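49 protein (Murid herpesvirus 4, PDB 6A4V) probably facilitates gammaherpesvirus replication by interacting with the host poly(ADP-ribose) polymerase PARP-1. Local coordinates at residues Glu38-Ser43 / Asp84-Leu89; Thr78-Leu83 / Thr291-Leu296; Ser182-Lys187 / Phe227-Val232; His287-Gln290 / Leu296-Asp299. All blocks are in the same frame, centred on the assembly; numbering follows the deposited sequence.

Contact 1. Residues Glu38-Ser43 / Asp84-Leu89; sequences EFYYPS and DTEPFL
Glu-86, near where helix 61-85 gives way to helix 89-104, takes the phenol of Tyr-40 through its carboxylate: Tyr-40 OH donates to Glu-86 OE2 at 2.6 Å, a short bond. The carboxylate oxygen lies at the edge of the ring, near its plane, and is met on its anti side with the donor 23° out of the carboxylate plane; the two flat groups are turned 43° against each other. Glu-86 starts out across the line between the segments, and its extended chain, with CG anti to the backbone N (chi1 -178°), carries the carboxylate over to the tyrosine, the two side chains crossing at about a right angle. CG of Glu-86 also lies 3.3 Å from Tyr-40 OH, so the hydroxyl lies alongside the aliphatic part of the chain as well as against the carboxylate. Three residues on, Leu-89 comes from the opposite direction to the tyrosine; its CD2 branch packs 3.7 Å from Tyr-40 CZ, oblique to the ring. Leu-89 N bonds to Glu-86 O at 2.9 Å in the turn between them; the carboxylate oxygen and the methyl reach the hydroxyl from widely separated directions. Phe-230 of helix 213-235 meets the Tyr-40 ring edge-to-face, and Leu-239 of helix 238-262 touches both Tyr-40 and Glu-86. Tyr-40 and Tyr-41 form a classic beta bulge opposite Met-192. The bulge places a buried tyrosine from the N-terminal segment against the junction of helices 61-85 and 89-104, within a mainly helical fold.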
# COMPACT_ATOMS: atom_id res chain seq x y z
N GLU B 38 7.28 1.05 -11.09
CA GLU B 38 7.53 0.98 -9.64
C GLU B 38 8.60 -0.07 -9.31
O GLU B 38 8.70 -1.11 -9.90
CB GLU B 38 6.28 0.55 -8.86
CG GLU B 38 5.05 1.44 -8.99
CD GLU B 38 3.73 0.71 -8.75
OE1 GLU B 38 2.74 1.00 -9.47
OE2 GLU B 38 3.67 -0.16 -7.85
N PHE B 39 9.31 0.19 -8.22
CA PHE B 39 10.44 -0.59 -7.86
C PHE B 39 10.10 -1.46 -6.67
O PHE B 39 9.29 -1.11 -5.81
CB PHE B 39 11.64 0.30 -7.59
CG PHE B 39 12.26 0.89 -8.83
CD1 PHE B 39 13.05 0.12 -9.66
CD2 PHE B 39 12.04 2.22 -9.16
CE1 PHE B 39 13.57 0.65 -10.84
CE2 PHE B 39 12.62 2.77 -10.30
CZ PHE B 39 13.41 1.98 -11.12
N TYR B 40 10.64 -2.66 -6.72
CA TYR B 40 10.67 -3.50 -5.57
C TYR B 40 11.58 -2.76 -4.59
O TYR B 40 11.27 -2.63 -3.44
CB TYR B 40 11.11 -4.92 -5.97
CG TYR B 40 10.86 -6.01 -4.96
CD1 TYR B 40 9.59 -6.27 -4.50
CD2 TYR B 40 11.87 -6.91 -4.61
CE1 TYR B 40 9.35 -7.27 -3.57
CE2 TYR B 40 11.64 -7.96 -3.74
CZ TYR B 40 10.37 -8.12 -3.20
OH TYR B 40 10.15 -9.08 -2.27
N TYR B 41 12.72 -2.28 -5.11
CA TYR B 41 13.48 -1.26 -4.48
C TYR B 41 14.22 -0.49 -5.56
O TYR B 41 14.66 -1.09 -6.53
CB TYR B 41 14.48 -1.84 -3.46
CG TYR B 41 15.44 -2.88 -3.97
CD1 TYR B 41 16.71 -2.51 -4.44
CD2 TYR B 41 15.13 -4.24 -3.95
CE1 TYR B 41 17.60 -3.45 -4.94
CE2 TYR B 41 16.00 -5.19 -4.46
CZ TYR B 41 17.24 -4.78 -4.93
OH TYR B 41 18.14 -5.66 -5.40
N PRO B 42 14.49 0.80 -5.31
CA PRO B 42 15.35 1.62 -6.17
C PRO B 42 16.82 1.48 -5.82
O PRO B 42 17.18 1.00 -4.69
CB PRO B 42 14.79 3.01 -5.79
CG PRO B 42 14.57 2.91 -4.32
CD PRO B 42 14.06 1.51 -4.09
N SER B 43 17.69 1.93 -6.72
CA SER B 43 19.14 2.00 -6.45
C SER B 43 19.46 3.24 -5.61
O SER B 43 18.89 4.32 -5.89
CB SER B 43 19.90 2.11 -7.77
OG SER B 43 19.28 3.13 -8.57
N ASP B 84 7.03 -7.00 3.89
CA ASP B 84 6.02 -7.75 4.58
C ASP B 84 5.46 -8.81 3.62
O ASP B 84 5.13 -9.92 4.06
CB ASP B 84 4.91 -6.88 5.17
CG ASP B 84 5.32 -5.91 6.26
OD1 ASP B 84 6.35 -6.14 6.87
OD2 ASP B 84 4.63 -4.84 6.43
N THR B 85 5.38 -8.48 2.31
CA THR B 85 4.87 -9.37 1.34
C THR B 85 5.87 -10.45 0.88
O THR B 85 5.48 -11.55 0.50
CB THR B 85 4.51 -8.63 0.07
OG1 THR B 85 3.70 -7.50 0.39
CG2 THR B 85 3.85 -9.60 -0.88
N GLU B 86 7.15 -10.11 0.80
CA GLU B 86 8.13 -11.01 0.25
C GLU B 86 7.92 -12.48 0.67
O GLU B 86 8.13 -13.34 -0.15
CB GLU B 86 9.51 -10.49 0.60
CG GLU B 86 10.59 -11.36 0.01
CD GLU B 86 11.94 -10.69 0.03
OE1 GLU B 86 12.64 -10.85 1.07
OE2 GLU B 86 12.20 -9.88 -0.92
N PRO B 87 7.50 -12.85 1.90
CA PRO B 87 7.38 -14.28 2.25
C PRO B 87 6.42 -15.15 1.40
O PRO B 87 6.64 -16.36 1.34
CB PRO B 87 6.84 -14.24 3.69
CG PRO B 87 7.33 -12.91 4.23
CD PRO B 87 7.22 -11.96 3.05
N PHE B 88 5.46 -14.47 0.77
CA PHE B 88 4.42 -14.84 -0.16
C PHE B 88 4.85 -14.74 -1.64
O PHE B 88 4.07 -15.18 -2.49
CB PHE B 88 3.28 -13.80 -0.17
CG PHE B 88 2.44 -13.61 1.07
CD1 PHE B 88 3.01 -13.48 2.33
CD2 PHE B 88 1.06 -13.45 0.96
CE1 PHE B 88 2.22 -13.27 3.45
CE2 PHE B 88 0.27 -13.24 2.08
CZ PHE B 88 0.85 -13.15 3.32
N LEU B 89 5.96 -14.08 -1.96
CA LEU B 89 6.28 -13.72 -3.38
C LEU B 89 6.67 -14.94 -4.25
O LEU B 89 6.25 -14.99 -5.45
CB LEU B 89 7.36 -12.66 -3.42
CG LEU B 89 7.75 -12.18 -4.83
CD1 LEU B 89 6.55 -11.70 -5.58
CD2 LEU B 89 8.77 -11.09 -4.79

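Contact 2. Residues Thr78-Leu83 / Thr291-Leu296; sequences TLRHNL and TSNNTL
Arg-80 and His-81, neighbours on helix 61-85, each bond to a different residue of segment 291-296. The guanidinium of Arg-80 offers NH1 to Asn-293 OD1 at 2.9 Å, with an N-H...O angle of 163°. The acceptor lies in the guanidinium plane, at its edge, whereas on the amide side the donor stands above the carbonyl plane by 44°, clear of the lone-pair directions. Bends at chi2 (92°) and chi3 bring the arginine chain across the asparagine at a slant, and Arg-80 CD comes 3.3 Å from the same Asn-293 OD1. His-81 points its NE2 at Thr-295 OG1, 2.8 Å away and almost perfectly straight; the oxygen sits at the ring edge, near its plane, and the two side chains cross at about a right angle. These polar bonds join helix 61-85 to the start of helix 295-312, where Asn-294 is the N-cap: its OD1 accepts from Leu-296 N in a weak bond of 2.6 Å and also from Val-297 N. In the second shell, Asn-293 ND2 donates to Leu-289 O and to Asn-247 OD1, fixing the rotation of the amide that faces Arg-80. Thr-295 OG1 has a further partner in Gln-77 NE2, so two side chains of helix 61-85 hold one hydroxyl. His-81 also meets His-81 of the second subunit, ring edge to ring face, and Thr-295 packs on Thr-85 of that subunit.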
# COMPACT_ATOMS: atom_id res chain seq x y z
N THR B 78 7.23 2.34 1.17
CA THR B 78 7.00 1.34 0.12
C THR B 78 7.85 0.10 0.42
O THR B 78 7.36 -1.00 0.33
CB THR B 78 7.37 1.89 -1.26
OG1 THR B 78 6.54 3.02 -1.35
CG2 THR B 78 7.12 1.00 -2.44
N LEU B 79 9.12 0.27 0.80
CA LEU B 79 10.00 -0.90 0.97
C LEU B 79 9.56 -1.81 2.14
O LEU B 79 9.76 -3.02 2.09
CB LEU B 79 11.44 -0.44 1.19
CG LEU B 79 12.13 0.24 0.00
CD1 LEU B 79 13.58 0.59 0.37
CD2 LEU B 79 12.12 -0.64 -1.22
N ARG B 80 8.94 -1.24 3.16
CA ARG B 80 8.36 -2.06 4.24
C ARG B 80 7.10 -2.83 3.77
O ARG B 80 6.90 -3.99 4.18
CB ARG B 80 7.94 -1.20 5.42
CG ARG B 80 7.26 -2.00 6.53
CD ARG B 80 8.22 -2.50 7.59
NE ARG B 80 8.95 -3.76 7.52
CZ ARG B 80 10.03 -3.99 8.25
NH1 ARG B 80 10.75 -2.97 8.70
NH2 ARG B 80 10.41 -5.22 8.52
N HIS B 81 6.24 -2.15 3.02
CA HIS B 81 5.08 -2.84 2.36
C HIS B 81 5.63 -4.05 1.61
O HIS B 81 5.16 -5.17 1.79
CB HIS B 81 4.23 -1.93 1.44
CG HIS B 81 3.50 -0.77 2.07
ND1 HIS B 81 2.92 0.25 1.31
CD2 HIS B 81 3.29 -0.41 3.37
CE1 HIS B 81 2.33 1.14 2.10
NE2 HIS B 81 2.54 0.76 3.38
N ASN B 82 6.69 -3.84 0.83
CA ASN B 82 7.23 -4.89 -0.01
C ASN B 82 7.83 -6.02 0.84
O ASN B 82 7.66 -7.15 0.50
CB ASN B 82 8.21 -4.38 -1.06
CG ASN B 82 7.52 -3.62 -2.17
OD1 ASN B 82 6.32 -3.81 -2.35
ND2 ASN B 82 8.21 -2.70 -2.83
N LEU B 83 8.51 -5.71 1.94
CA LEU B 83 9.19 -6.76 2.72
C LEU B 83 8.18 -7.58 3.53
O LEU B 83 8.46 -8.72 3.84
CB LEU B 83 10.30 -6.15 3.58
CG LEU B 83 11.01 -7.09 4.56
CD1 LEU B 83 11.93 -8.07 3.83
CD2 LEU B 83 11.83 -6.29 5.55
N THR B 291 11.72 0.89 16.17
CA THR B 291 11.29 -0.32 16.90
C THR B 291 9.97 -0.84 16.33
O THR B 291 9.71 -1.99 16.42
CB THR B 291 11.26 -0.08 18.41
OG1 THR B 291 10.71 1.22 18.60
CG2 THR B 291 12.63 -0.17 19.04
N SER B 292 9.14 0.06 15.79
CA SER B 292 7.96 -0.30 14.99
C SER B 292 7.97 0.42 13.64
O SER B 292 7.43 1.57 13.45
CB SER B 292 6.67 -0.07 15.72
OG SER B 292 6.68 1.21 16.29
N ASN B 293 8.54 -0.34 12.69
CA ASN B 293 8.78 0.10 11.36
C ASN B 293 7.51 -0.29 10.61
O ASN B 293 7.30 -1.48 10.27
CB ASN B 293 10.09 -0.48 10.83
CG ASN B 293 10.62 0.27 9.61
OD1 ASN B 293 10.33 -0.10 8.47
ND2 ASN B 293 11.43 1.31 9.81
N ASN B 294 6.58 0.66 10.53
CA ASN B 294 5.24 0.32 10.18
C ASN B 294 4.63 1.53 9.47
O ASN B 294 5.01 2.69 9.76
CB ASN B 294 4.42 -0.19 11.36
CG ASN B 294 3.57 0.85 12.08
OD1 ASN B 294 2.93 1.70 11.46
ND2 ASN B 294 3.48 0.74 13.39
N THR B 295 3.69 1.21 8.57
CA THR B 295 3.11 2.12 7.62
C THR B 295 2.35 3.24 8.33
O THR B 295 2.22 4.31 7.80
CB THR B 295 2.21 1.34 6.63
OG1 THR B 295 1.67 2.22 5.63
CG2 THR B 295 1.05 0.64 7.29
N LEU B 296 1.77 3.00 9.52
CA LEU B 296 1.09 4.15 10.20
C LEU B 296 2.10 5.24 10.55
O LEU B 296 1.80 6.48 10.35
CB LEU B 296 0.33 3.66 11.45
CG LEU B 296 -0.75 2.62 11.20
CD1 LEU B 296 -1.39 2.22 12.53
CD2 LEU B 296 -1.82 3.16 10.25

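Contact 3. Residues Ser182-Lys187 / Phe227-Val232; sequences SMLDNK and FKLFSV
Helix-to-helix packing in the core of this helical protein joins the C-terminal end of helix 173-184, and the loop that follows it, to the C-terminal half of helix 213-235. Leu-229 carries the contact from the second helix, with both its methyls used. CD1 of Leu-229 reaches the helix end, lying 3.5 Å from the backbone oxygen Leu-184 O and 4.0 Å from the side-chain methyl Leu-184 CD2; the two leucine chains meet at a slant. CD2 of Leu-229 lies 3.9 Å from Asn-186 ND2, and CD1 is almost as near to that nitrogen, so the amide end is set against the fork of the leucine. Asn-186 approaches from the direction opposite to Leu-229, and with CG between the backbone N and the carbonyl carbon (chi1 66°) its amide lies beside that leucine. Which end faces Leu-229 is set by the other: OD1 accepts from Phe-189 N, leaving the nitrogen towards the leucine. Within helix 213-235, Phe-227 O accepts from both Ser-231 N and Ser-231 OG, the latter at 3.0 Å, from opposite faces of its carbonyl plane. Met-192 of the short strand 192-193 touches both Asn-186 and Leu-229, while Cys-165 and His-162 of helix 161-168 cover Leu-184. This is helix-end packing, in which an apolar side chain from one helix fills in against the last turn, backbone oxygen included, and the exit loop of another.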
# COMPACT_ATOMS: atom_id res chain seq x y z
N SER B 182 15.67 -3.96 -20.03
CA SER B 182 15.74 -2.87 -19.01
C SER B 182 15.11 -3.31 -17.68
O SER B 182 15.60 -2.90 -16.60
CB SER B 182 15.10 -1.60 -19.52
OG SER B 182 13.69 -1.73 -19.59
N MET B 183 14.01 -4.10 -17.77
CA MET B 183 13.36 -4.78 -16.62
C MET B 183 14.37 -5.78 -16.07
O MET B 183 14.83 -5.68 -14.89
CB MET B 183 12.12 -5.61 -16.98
CG MET B 183 11.06 -4.97 -17.84
SD MET B 183 9.94 -3.99 -16.86
CE MET B 183 9.45 -5.14 -15.58
N LEU B 184 14.69 -6.75 -16.96
CA LEU B 184 15.41 -7.98 -16.60
C LEU B 184 16.87 -7.68 -16.29
O LEU B 184 17.41 -8.27 -15.39
CB LEU B 184 15.27 -9.03 -17.71
CG LEU B 184 13.91 -9.73 -17.77
CD1 LEU B 184 13.82 -10.67 -18.97
CD2 LEU B 184 13.63 -10.50 -16.47
N ASP B 185 17.52 -6.81 -17.06
CA ASP B 185 18.89 -6.40 -16.71
C ASP B 185 18.78 -5.27 -15.70
O ASP B 185 18.38 -4.14 -16.05
CB ASP B 185 19.73 -5.94 -17.90
CG ASP B 185 21.19 -5.66 -17.57
OD1 ASP B 185 21.70 -6.17 -16.52
OD2 ASP B 185 21.81 -4.94 -18.37
N ASN B 186 19.09 -5.60 -14.45
CA ASN B 186 18.86 -4.70 -13.36
C ASN B 186 20.22 -4.36 -12.77
O ASN B 186 20.32 -4.01 -11.58
CB ASN B 186 17.90 -5.30 -12.33
CG ASN B 186 18.51 -6.51 -11.64
OD1 ASN B 186 19.71 -6.73 -11.77
ND2 ASN B 186 17.71 -7.26 -10.90
N LYS B 187 21.23 -4.44 -13.64
CA LYS B 187 22.56 -4.03 -13.36
C LYS B 187 23.00 -4.64 -12.04
O LYS B 187 23.25 -3.90 -11.08
CB LYS B 187 22.63 -2.50 -13.33
CG LYS B 187 22.25 -1.81 -14.63
CD LYS B 187 22.57 -0.32 -14.63
CE LYS B 187 22.28 0.39 -15.94
NZ LYS B 187 22.51 1.85 -15.82
N PHE B 227 10.97 -15.25 -12.54
CA PHE B 227 11.08 -16.08 -11.33
C PHE B 227 12.53 -16.21 -10.84
O PHE B 227 12.77 -16.39 -9.59
CB PHE B 227 10.51 -17.46 -11.61
CG PHE B 227 10.51 -18.39 -10.44
CD1 PHE B 227 9.67 -18.16 -9.36
CD2 PHE B 227 11.25 -19.56 -10.45
CE1 PHE B 227 9.69 -19.02 -8.27
CE2 PHE B 227 11.24 -20.43 -9.37
CZ PHE B 227 10.45 -20.16 -8.27
N LYS B 228 13.48 -16.30 -11.78
CA LYS B 228 14.87 -16.60 -11.43
C LYS B 228 15.42 -15.32 -10.78
O LYS B 228 16.08 -15.42 -9.73
CB LYS B 228 15.66 -17.18 -12.61
CG LYS B 228 17.18 -16.97 -12.61
CD LYS B 228 17.98 -18.11 -11.97
CE LYS B 228 19.45 -18.14 -12.34
NZ LYS B 228 19.71 -18.73 -13.68
N LEU B 229 15.02 -14.15 -11.31
CA LEU B 229 15.48 -12.92 -10.73
C LEU B 229 14.98 -12.82 -9.29
O LEU B 229 15.76 -12.54 -8.36
CB LEU B 229 14.99 -11.72 -11.54
CG LEU B 229 15.89 -11.09 -12.60
CD1 LEU B 229 15.33 -9.72 -12.94
CD2 LEU B 229 17.34 -10.91 -12.17
N PHE B 230 13.68 -13.00 -9.06
CA PHE B 230 13.13 -12.82 -7.71
C PHE B 230 13.74 -13.90 -6.82
O PHE B 230 13.98 -13.71 -5.63
CB PHE B 230 11.59 -12.85 -7.72
CG PHE B 230 10.95 -11.50 -7.96
CD1 PHE B 230 11.14 -10.44 -7.07
CD2 PHE B 230 10.22 -11.26 -9.12
CE1 PHE B 230 10.59 -9.20 -7.31
CE2 PHE B 230 9.67 -10.00 -9.36
CZ PHE B 230 9.83 -8.98 -8.45
N SER B 231 14.05 -15.06 -7.40
CA SER B 231 14.62 -16.10 -6.56
C SER B 231 15.94 -15.63 -5.96
O SER B 231 16.25 -15.88 -4.80
CB SER B 231 14.82 -17.36 -7.31
OG SER B 231 13.63 -18.13 -7.31
N VAL B 232 16.76 -15.02 -6.80
CA VAL B 232 18.07 -14.64 -6.35
C VAL B 232 17.89 -13.49 -5.36
O VAL B 232 18.43 -13.47 -4.26
CB VAL B 232 18.94 -14.28 -7.56
CG1 VAL B 232 20.11 -13.39 -7.20
CG2 VAL B 232 19.42 -15.55 -8.26

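Contact 4. Residues His287-Gln290 / Leu296-Asp299; sequences HRLQ and LVFD
One face of the Phe-298 ring is met by the Leu-289 methyl CD1, which sits 3.8 Å from the ring centroid and 26° off its normal, a CH-pi contact. The methyl stands 3.4 Å above the plane and is shifted toward the rim, so that its nearest ring atom is Phe-298 CZ at 3.5 Å. The second methyl, Leu-289 CD2, reaches Phe-298 CE1 at 3.8 Å, and the leucine fork thus lies across the outer part of the ring. The two side chains run at about a right angle to each other. Phe-298 leaves its helix obliquely, and CG set anti to the carbonyl carbon (chi1 -67°) swings the ring over toward the leucine. Leu-289 CD1 serves a second partner as well: Val-297 CG1 lies 3.8 Å from it, so this one methyl fits between the valine and the aromatic ring. The pairing joins two consecutive helices linked by a short loop, the end of helix 274-289 packing against the first turn of helix 295-312. Just past the first helix, Thr-291 OG1 is hydrogen-bonded to Arg-288 O. Beyond this helix pair, Phe-298 packs on Cys-73, Cys-76 and Gln-77 of helix 61-85, and Leu-289 touches Phe-250 of helix 238-262. On the dimer side, Val-297 packs on His-92 of the second subunit, and Asp-299 forms a salt bridge with Lys-196 of that subunit.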
# COMPACT_ATOMS: atom_id res chain seq x y z
N HIS B 287 12.40 8.01 16.22
CA HIS B 287 12.81 7.15 17.26
C HIS B 287 11.84 5.96 17.38
O HIS B 287 12.27 4.83 17.73
CB HIS B 287 12.90 7.93 18.58
CG HIS B 287 13.62 7.17 19.63
ND1 HIS B 287 12.98 6.22 20.44
CD2 HIS B 287 14.93 7.14 19.97
CE1 HIS B 287 13.87 5.67 21.25
NE2 HIS B 287 15.06 6.21 20.97
N ARG B 288 10.53 6.20 17.18
CA ARG B 288 9.59 5.07 17.29
C ARG B 288 9.75 4.15 16.07
O ARG B 288 9.60 2.93 16.22
CB ARG B 288 8.11 5.49 17.36
CG ARG B 288 7.15 4.35 17.69
CD ARG B 288 7.37 3.87 19.12
NE ARG B 288 6.41 2.87 19.55
CZ ARG B 288 6.60 1.55 19.52
NH1 ARG B 288 7.82 1.04 19.55
NH2 ARG B 288 5.55 0.75 19.44
N LEU B 289 9.97 4.76 14.89
CA LEU B 289 10.14 4.05 13.69
C LEU B 289 11.22 2.95 13.77
O LEU B 289 11.17 1.97 13.02
CB LEU B 289 10.44 5.05 12.59
CG LEU B 289 10.48 4.49 11.18
CD1 LEU B 289 9.11 3.90 10.77
CD2 LEU B 289 10.92 5.62 10.26
N GLN B 290 12.18 3.08 14.67
CA GLN B 290 13.25 2.13 14.68
C GLN B 290 12.80 0.84 15.39
O GLN B 290 13.47 -0.18 15.25
CB GLN B 290 14.52 2.68 15.35
CG GLN B 290 14.95 4.05 14.88
CD GLN B 290 15.20 4.14 13.39
OE1 GLN B 290 14.74 5.07 12.71
NE2 GLN B 290 15.84 3.11 12.87
N LEU B 296 1.77 3.00 9.52
CA LEU B 296 1.09 4.15 10.20
C LEU B 296 2.10 5.24 10.55
O LEU B 296 1.80 6.48 10.35
CB LEU B 296 0.33 3.66 11.45
CG LEU B 296 -0.75 2.62 11.20
CD1 LEU B 296 -1.39 2.22 12.53
CD2 LEU B 296 -1.82 3.16 10.25
N VAL B 297 3.31 4.83 10.98
CA VAL B 297 4.35 5.81 11.38
C VAL B 297 4.77 6.61 10.16
O VAL B 297 4.92 7.90 10.19
CB VAL B 297 5.54 5.18 12.12
CG1 VAL B 297 6.57 6.22 12.47
CG2 VAL B 297 5.18 4.44 13.39
N PHE B 298 5.09 5.94 9.09
CA PHE B 298 5.46 6.68 7.85
C PHE B 298 4.38 7.68 7.49
O PHE B 298 4.73 8.85 7.20
CB PHE B 298 5.71 5.77 6.66
CG PHE B 298 6.93 4.92 6.85
CD1 PHE B 298 8.20 5.49 6.73
CD2 PHE B 298 6.81 3.63 7.34
CE1 PHE B 298 9.33 4.71 6.92
CE2 PHE B 298 7.94 2.87 7.57
CZ PHE B 298 9.18 3.39 7.28
N ASP B 299 3.11 7.29 7.65
CA ASP B 299 2.03 8.20 7.31
C ASP B 299 2.08 9.44 8.20
O ASP B 299 1.87 10.55 7.76
CB ASP B 299 0.65 7.53 7.41
CG ASP B 299 0.27 6.60 6.25
OD1 ASP B 299 0.58 6.98 5.10
OD2 ASP B 299 -0.41 5.53 6.50

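How the contacts relate
Contact 1 and contact 3 are buried near the middle of the chain, centres 12 Å apart, and they meet through Phe-230, whose ring touches both Leu-89 and Tyr-40. Contact 2 lies further out and is partly buried; contact 4 is the furthest from the centre, though its touching residues are buried. Contacts 2 and 4 share Leu-296 and helix 295-312, while contacts 1 and 2 share helix 61-85 and join through Tyr-40 O and Asn-82 ND2. Chemistry varies with place: contact 2 is wholly polar, contact 1 mixes one bond with a methyl, contact 4 is leucine on valine and an aromatic ring, contact 3 a leucine against a leucine, a backbone oxygen and an amide. Contacts 1, 2 and 4 also touch the second subunit.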